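Local coordinates for CG14216 (Drosophila melanogaster, PDB 3P9Y), which probably dephosphorylates phosphoserine in the C-terminal domain of RNA polymerase II, as a phosphatase of the Ssu72 family, at residues 65-68 and 69-72; 89-92 and 93-97. The protein carries 2 engineered substitutions. All coordinates share one frame; numbering follows the deposited sequence.

Contact 1: 65-68 and 69-72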
ATOM      1  N   TYR A  65      10.425  -3.308  11.894  1.00 27.38           N
ATOM      2  CA  TYR A  65       9.319  -4.202  12.217  1.00 27.65           C
ATOM      3  C   TYR A  65       9.756  -5.183  13.297  1.00 29.06           C
ATOM      4  O   TYR A  65       8.968  -5.573  14.151  1.00 27.35           O
ATOM      5  CB  TYR A  65       8.865  -4.988  10.983  1.00 25.56           C
ATOM      6  CG  TYR A  65       8.201  -4.156   9.906  1.00 23.39           C
ATOM      7  CD1 TYR A  65       6.964  -3.559  10.122  1.00 22.47           C
ATOM      8  CD2 TYR A  65       8.803  -3.985   8.668  1.00 22.41           C
ATOM      9  CE1 TYR A  65       6.351  -2.804   9.134  1.00 21.63           C
ATOM     10  CE2 TYR A  65       8.200  -3.233   7.676  1.00 22.04           C
ATOM     11  CZ  TYR A  65       6.971  -2.645   7.914  1.00 20.77           C
ATOM     12  OH  TYR A  65       6.369  -1.897   6.925  1.00 21.57           O
ATOM     13  N   GLU A  66      11.020  -5.581  13.248  1.00 30.92           N
ATOM     14  CA  GLU A  66      11.552  -6.550  14.195  1.00 34.61           C
ATOM     15  C   GLU A  66      11.526  -5.996  15.619  1.00 33.90           C
ATOM     16  O   GLU A  66      11.244  -6.725  16.570  1.00 33.92           O
ATOM     17  CB  GLU A  66      12.979  -6.940  13.808  1.00 36.91           C
ATOM     18  CG  GLU A  66      13.614  -7.945  14.752  1.00 46.61           C
ATOM     19  CD  GLU A  66      15.022  -8.327  14.338  1.00 56.95           C
ATOM     20  OE1 GLU A  66      15.533  -7.744  13.357  1.00 53.35           O
ATOM     21  OE2 GLU A  66      15.615  -9.209  14.995  1.00 68.55           O
ATOM     22  N   ASP A  67      11.816  -4.707  15.762  1.00 30.79           N
ATOM     23  CA  ASP A  67      11.824  -4.077  17.076  1.00 33.06           C
ATOM     24  C   ASP A  67      10.412  -3.871  17.609  1.00 32.96           C
ATOM     25  O   ASP A  67      10.175  -3.992  18.807  1.00 33.43           O
ATOM     26  CB  ASP A  67      12.569  -2.745  17.029  1.00 32.86           C
ATOM     27  CG  ASP A  67      14.064  -2.925  16.894  1.00 34.00           C
ATOM     28  OD1 ASP A  67      14.549  -4.038  17.182  1.00 35.71           O
ATOM     29  OD2 ASP A  67      14.753  -1.961  16.500  1.00 35.62           O
ATOM     30  N   ILE A  68       9.474  -3.555  16.724  1.00 31.86           N
ATOM     31  CA  ILE A  68       8.080  -3.429  17.129  1.00 30.78           C
ATOM     32  C   ILE A  68       7.578  -4.794  17.583  1.00 31.17           C
ATOM     33  O   ILE A  68       6.840  -4.902  18.558  1.00 32.14           O
ATOM     34  CB  ILE A  68       7.205  -2.894  15.983  1.00 29.83           C
ATOM     35  CG1 ILE A  68       7.663  -1.482  15.595  1.00 29.33           C
ATOM     36  CG2 ILE A  68       5.737  -2.893  16.389  1.00 29.17           C
ATOM     37  CD1 ILE A  68       6.951  -0.909  14.392  1.00 28.63           C
ATOM     38  N   TYR A  69       8.003  -5.832  16.869  1.00 30.60           N
ATOM     39  CA  TYR A  69       7.663  -7.213  17.196  1.00 32.15           C
ATOM     40  C   TYR A  69       8.128  -7.571  18.606  1.00 34.17           C
ATOM     41  O   TYR A  69       7.361  -8.101  19.406  1.00 33.62           O
ATOM     42  CB  TYR A  69       8.328  -8.153  16.190  1.00 30.68           C
ATOM     43  CG  TYR A  69       7.987  -9.614  16.372  1.00 31.81           C
ATOM     44  CD1 TYR A  69       7.095 -10.247  15.519  1.00 31.24           C
ATOM     45  CD2 TYR A  69       8.566 -10.365  17.388  1.00 35.08           C
ATOM     46  CE1 TYR A  69       6.783 -11.585  15.672  1.00 31.83           C
ATOM     47  CE2 TYR A  69       8.259 -11.708  17.551  1.00 33.44           C
ATOM     48  CZ  TYR A  69       7.367 -12.311  16.687  1.00 33.71           C
ATOM     49  OH  TYR A  69       7.050 -13.646  16.833  1.00 34.59           O
ATOM     50  N   ARG A  70       9.395  -7.287  18.897  1.00 35.10           N
ATOM     51  CA  ARG A  70       9.964  -7.562  20.211  1.00 38.28           C
ATOM     52  C   ARG A  70       9.205  -6.790  21.274  1.00 37.08           C
ATOM     53  O   ARG A  70       8.921  -7.312  22.349  1.00 38.11           O
ATOM     54  CB  ARG A  70      11.440  -7.169  20.248  1.00 42.73           C
ATOM     55  CG  ARG A  70      12.358  -8.130  19.517  1.00 49.95           C
ATOM     56  CD  ARG A  70      13.747  -7.536  19.330  1.00 60.87           C
ATOM     57  NE  ARG A  70      14.693  -8.510  18.790  1.00 74.30           N
ATOM     58  CZ  ARG A  70      15.494  -9.272  19.532  1.00 86.33           C
ATOM     59  NH1 ARG A  70      15.479  -9.179  20.856  1.00 86.48           N
ATOM     60  NH2 ARG A  70      16.319 -10.128  18.945  1.00 92.69           N
ATOM     61  N   ASP A  71       8.866  -5.545  20.955  1.00 36.21           N
ATOM     62  CA  ASP A  71       8.179  -4.669  21.892  1.00 37.03           C
ATOM     63  C   ASP A  71       6.846  -5.259  22.346  1.00 38.71           C
ATOM     64  O   ASP A  71       6.540  -5.276  23.538  1.00 39.14           O
ATOM     65  CB  ASP A  71       7.938  -3.305  21.251  1.00 36.91           C
ATOM     66  CG  ASP A  71       7.425  -2.285  22.242  1.00 38.54           C
ATOM     67  OD1 ASP A  71       8.029  -2.158  23.328  1.00 41.42           O
ATOM     68  OD2 ASP A  71       6.420  -1.611  21.936  1.00 36.67           O
ATOM     69  N   LEU A  72       6.055  -5.742  21.394  1.00 36.89           N
ATOM     70  CA  LEU A  72       4.732  -6.266  21.702  1.00 36.87           C
ATOM     71  C   LEU A  72       4.836  -7.648  22.336  1.00 38.77           C
ATOM     72  O   LEU A  72       3.972  -8.050  23.113  1.00 39.63           O
ATOM     73  CB  LEU A  72       3.875  -6.340  20.437  1.00 36.36           C
ATOM     74  CG  LEU A  72       3.607  -5.018  19.712  1.00 35.64           C
ATOM     75  CD1 LEU A  72       2.711  -5.252  18.507  1.00 32.57           C
ATOM     76  CD2 LEU A  72       2.985  -3.992  20.651  1.00 37.06           C
TER
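Arg70 lies back along the first turn of helix 65-82, over Glu66 and Asp67. Its CB sits beside both carbonyl oxygens. Arg70 CG comes closer to the first of these, 3.4 Å from Glu66 O. CG is anti to the carbonyl carbon of Arg70 (chi1 -75°), and the chain then runs extended to NE. Arg70 CD lies 3.8 Å from Glu66 O and 4.2 Å from Asp67 OD1. Arg70 NE reaches Glu66 OE2 at 4.0 Å, a long salt bridge at the guanidinium edge, in plane. NH2 is hardly farther from the same oxygen. Glu66 and Arg70 run side by side, with their flat groups turned 43° apart.

Beneath them the backbone makes regular i to i+4 bonds, such as Arg70 N to Glu66 O at 3.0 Å and Leu72 N to Ile68 O at 3.1 Å. On the buried side Ile68 CG2 approaches Leu72 CD1 at 4.4 Å, and both side chains pack on Leu89 of helix 85-95. Asp71 OD2 is hydrogen-bonded to Tyr59 OH and forms a salt bridge with Lys75 NZ. The turn is amphipathic: the exposed charge pair is loose and probably adds little, while the main-chain bonds hold the helix.

Contact 2: 89-92 and 93-97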
ATOM      1  N   LEU A  89       3.585  -8.552  11.757  1.00 24.65           N
ATOM      2  CA  LEU A  89       4.895  -7.929  11.863  1.00 24.55           C
ATOM      3  C   LEU A  89       5.978  -8.852  11.314  1.00 23.59           C
ATOM      4  O   LEU A  89       6.964  -8.395  10.744  1.00 23.98           O
ATOM      5  CB  LEU A  89       5.188  -7.563  13.321  1.00 25.20           C
ATOM      6  CG  LEU A  89       4.383  -6.367  13.842  1.00 26.52           C
ATOM      7  CD1 LEU A  89       4.227  -6.420  15.355  1.00 26.84           C
ATOM      8  CD2 LEU A  89       5.022  -5.050  13.399  1.00 24.63           C
ATOM      9  N   ASP A  90       5.783 -10.153  11.482  1.00 24.66           N
ATOM     10  CA  ASP A  90       6.737 -11.137  10.986  1.00 25.63           C
ATOM     11  C   ASP A  90       6.722 -11.164   9.462  1.00 24.06           C
ATOM     12  O   ASP A  90       7.766 -11.200   8.821  1.00 25.42           O
ATOM     13  CB  ASP A  90       6.393 -12.522  11.529  1.00 27.28           C
ATOM     14  CG  ASP A  90       7.377 -13.578  11.084  1.00 28.50           C
ATOM     15  OD1 ASP A  90       8.593 -13.375  11.294  1.00 27.85           O
ATOM     16  OD2 ASP A  90       6.938 -14.605  10.522  1.00 30.01           O
ATOM     17  N   ARG A  91       5.525 -11.141   8.886  1.00 24.27           N
ATOM     18  CA  ARG A  91       5.371 -11.104   7.440  1.00 22.98           C
ATOM     19  C   ARG A  91       6.047  -9.847   6.890  1.00 22.09           C
ATOM     20  O   ARG A  91       6.750  -9.900   5.879  1.00 21.43           O
ATOM     21  CB  ARG A  91       3.885 -11.134   7.075  1.00 23.05           C
ATOM     22  CG  ARG A  91       3.591 -11.315   5.589  1.00 23.30           C
ATOM     23  CD  ARG A  91       3.614  -9.991   4.830  1.00 23.01           C
ATOM     24  NE  ARG A  91       2.959  -8.929   5.590  1.00 22.27           N
ATOM     25  CZ  ARG A  91       1.642  -8.804   5.738  1.00 21.61           C
ATOM     26  NH1 ARG A  91       0.821  -9.680   5.174  1.00 21.95           N
ATOM     27  NH2 ARG A  91       1.142  -7.804   6.459  1.00 21.27           N
ATOM     28  N   ASN A  92       5.855  -8.725   7.579  1.00 21.86           N
ATOM     29  CA  ASN A  92       6.426  -7.453   7.150  1.00 21.88           C
ATOM     30  C   ASN A  92       7.954  -7.481   7.183  1.00 22.25           C
ATOM     31  O   ASN A  92       8.615  -7.005   6.262  1.00 20.26           O
ATOM     32  CB  ASN A  92       5.909  -6.307   8.029  1.00 21.76           C
ATOM     33  CG  ASN A  92       4.410  -6.083   7.880  1.00 21.30           C
ATOM     34  OD1 ASN A  92       3.787  -6.565   6.936  1.00 20.58           O
ATOM     35  ND2 ASN A  92       3.830  -5.343   8.812  1.00 21.09           N
ATOM     36  N   ARG A  93       8.506  -8.047   8.252  1.00 24.09           N
ATOM     37  CA  ARG A  93       9.951  -8.111   8.427  1.00 25.10           C
ATOM     38  C   ARG A  93      10.602  -8.825   7.248  1.00 24.64           C
ATOM     39  O   ARG A  93      11.669  -8.428   6.782  1.00 25.93           O
ATOM     40  CB  ARG A  93      10.302  -8.840   9.728  1.00 26.42           C
ATOM     41  CG  ARG A  93      11.793  -8.838  10.046  1.00 29.71           C
ATOM     42  CD  ARG A  93      12.187  -9.982  10.979  1.00 32.50           C
ATOM     43  NE  ARG A  93      12.741 -11.122  10.245  1.00 32.99           N
ATOM     44  CZ  ARG A  93      12.078 -12.241   9.959  1.00 31.07           C
ATOM     45  NH1 ARG A  93      10.821 -12.407  10.349  1.00 33.10           N
ATOM     46  NH2 ARG A  93      12.678 -13.210   9.286  1.00 34.15           N
ATOM     47  N   ARG A  94       9.950  -9.875   6.763  1.00 23.88           N
ATOM     48  CA  ARG A  94      10.488 -10.662   5.659  1.00 23.94           C
ATOM     49  C   ARG A  94      10.478  -9.891   4.351  1.00 23.85           C
ATOM     50  O   ARG A  94      11.223 -10.219   3.432  1.00 24.42           O
ATOM     51  CB  ARG A  94       9.692 -11.951   5.486  1.00 24.74           C
ATOM     52  CG  ARG A  94       9.714 -12.846   6.704  1.00 27.50           C
ATOM     53  CD  ARG A  94       9.187 -14.221   6.367  1.00 26.25           C
ATOM     54  NE  ARG A  94       8.930 -15.011   7.561  1.00 28.00           N
ATOM     55  CZ  ARG A  94       8.660 -16.311   7.546  1.00 27.98           C
ATOM     56  NH1 ARG A  94       8.626 -16.964   6.393  1.00 23.27           N
ATOM     57  NH2 ARG A  94       8.434 -16.956   8.682  1.00 27.14           N
ATOM     58  N   ILE A  95       9.628  -8.874   4.258  1.00 21.96           N
ATOM     59  CA  ILE A  95       9.574  -8.048   3.057  1.00 21.79           C
ATOM     60  C   ILE A  95      10.607  -6.924   3.104  1.00 21.71           C
ATOM     61  O   ILE A  95      11.345  -6.708   2.145  1.00 20.15           O
ATOM     62  CB  ILE A  95       8.179  -7.446   2.853  1.00 21.57           C
ATOM     63  CG1 ILE A  95       7.183  -8.558   2.520  1.00 21.78           C
ATOM     64  CG2 ILE A  95       8.203  -6.412   1.728  1.00 20.77           C
ATOM     65  CD1 ILE A  95       5.755  -8.087   2.419  1.00 22.30           C
ATOM     66  N   LYS A  96      10.663  -6.206   4.216  1.00 22.07           N
ATOM     67  CA  LYS A  96      11.611  -5.112   4.330  1.00 22.47           C
ATOM     68  C   LYS A  96      11.874  -4.731   5.776  1.00 23.21           C
ATOM     69  O   LYS A  96      11.168  -5.158   6.688  1.00 23.64           O
ATOM     70  CB  LYS A  96      11.130  -3.894   3.531  1.00 21.51           C
ATOM     71  CG  LYS A  96       9.827  -3.269   4.028  1.00 22.48           C
ATOM     72  CD  LYS A  96       9.404  -2.114   3.121  1.00 21.56           C
ATOM     73  CE  LYS A  96       8.179  -1.381   3.641  1.00 20.15           C
ATOM     74  NZ  LYS A  96       7.722  -0.359   2.655  1.00 20.40           N
ATOM     75  N   LYS A  97      12.898  -3.907   5.954  1.00 24.28           N
ATOM     76  CA  LYS A  97      13.418  -3.542   7.261  1.00 26.20           C
ATOM     77  C   LYS A  97      12.388  -2.822   8.118  1.00 25.16           C
ATOM     78  O   LYS A  97      12.189  -3.173   9.278  1.00 27.27           O
ATOM     79  CB  LYS A  97      14.645  -2.644   7.068  1.00 32.22           C
ATOM     80  CG  LYS A  97      15.320  -2.171   8.346  1.00 39.39           C
ATOM     81  CD  LYS A  97      16.249  -0.996   8.046  1.00 47.96           C
ATOM     82  CE  LYS A  97      17.216  -0.711   9.186  1.00 62.99           C
ATOM     83  NZ  LYS A  97      18.318  -1.714   9.259  1.00 65.68           N
TER
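The last turns of helix 85-95 carry a salt-bridge network in which Asp90 is shared by Arg93 and Arg94. CG of Asp90 is anti to its own N (chi1 -178°), which swings the carboxylate round toward Arg93 and Arg94. Asp90 OD1 forms a salt bridge with Arg93 NH1 at 2.6 Å, at the guanidinium edge, with the two planes only 23° apart. Asp90 OD2 takes a weak hydrogen bond from Arg94 NH2 at 3.3 Å, part of a second salt bridge; here the planes are nearly perpendicular.

Arg91 bends at chi2 and chi3 and grips Asn92 side-on. Arg91 NE and Arg91 NH2 both hydrogen-bond to Asn92 OD1, at 2.8 and 3.0 Å, from the same face of the amide. Arg91 NH1 makes a salt bridge with Glu25 of helix 22-32, and Asn92 ND2 bonds to Met20 O. Arg91 CD also rests on Ile95 CD1 at 3.7 Å. A leucine in place of Arg91 would probably leave Asn92 OD1 without these two donors and Glu25 without this salt bridge.

At the helix end Asn92 O accepts twice. Lys96 N approaches almost straight at 3.0 Å, while Ile95 N comes from above the carbonyl plane at 2.9 Å. The chemistry splits by side: one carboxylate probably offsets part of the positive charge of two outer arginines, whereas the Arg91–Asn92 pair ties the helix to helix 22-32 and the loop at Met20.

Contacts 1 and 2 lie on consecutive helices, 65-82 and 85-95, with centres about 11 Å apart. Tyr65 N lies 3.2 Å from Lys97 O, a probable hydrogen bond joining the start of the first helix to the chain leaving the second. The Tyr65 ring packs against the end of contact 2: its CD2 is 3.3 Å from Lys96 O and its CE1 3.6 Å from Asn92 ND2. Leu72 CD1 meets Leu89 CD1 at 3.7 Å. Both contacts abut the loop between strand 11-16 and helix 22-32, which in this LMW PTP-like fold is the phosphate-binding P-loop. Tyr65 OH bonds to Asn19 O and Asn92 ND2 to Met20 O, so they probably help hold its shape.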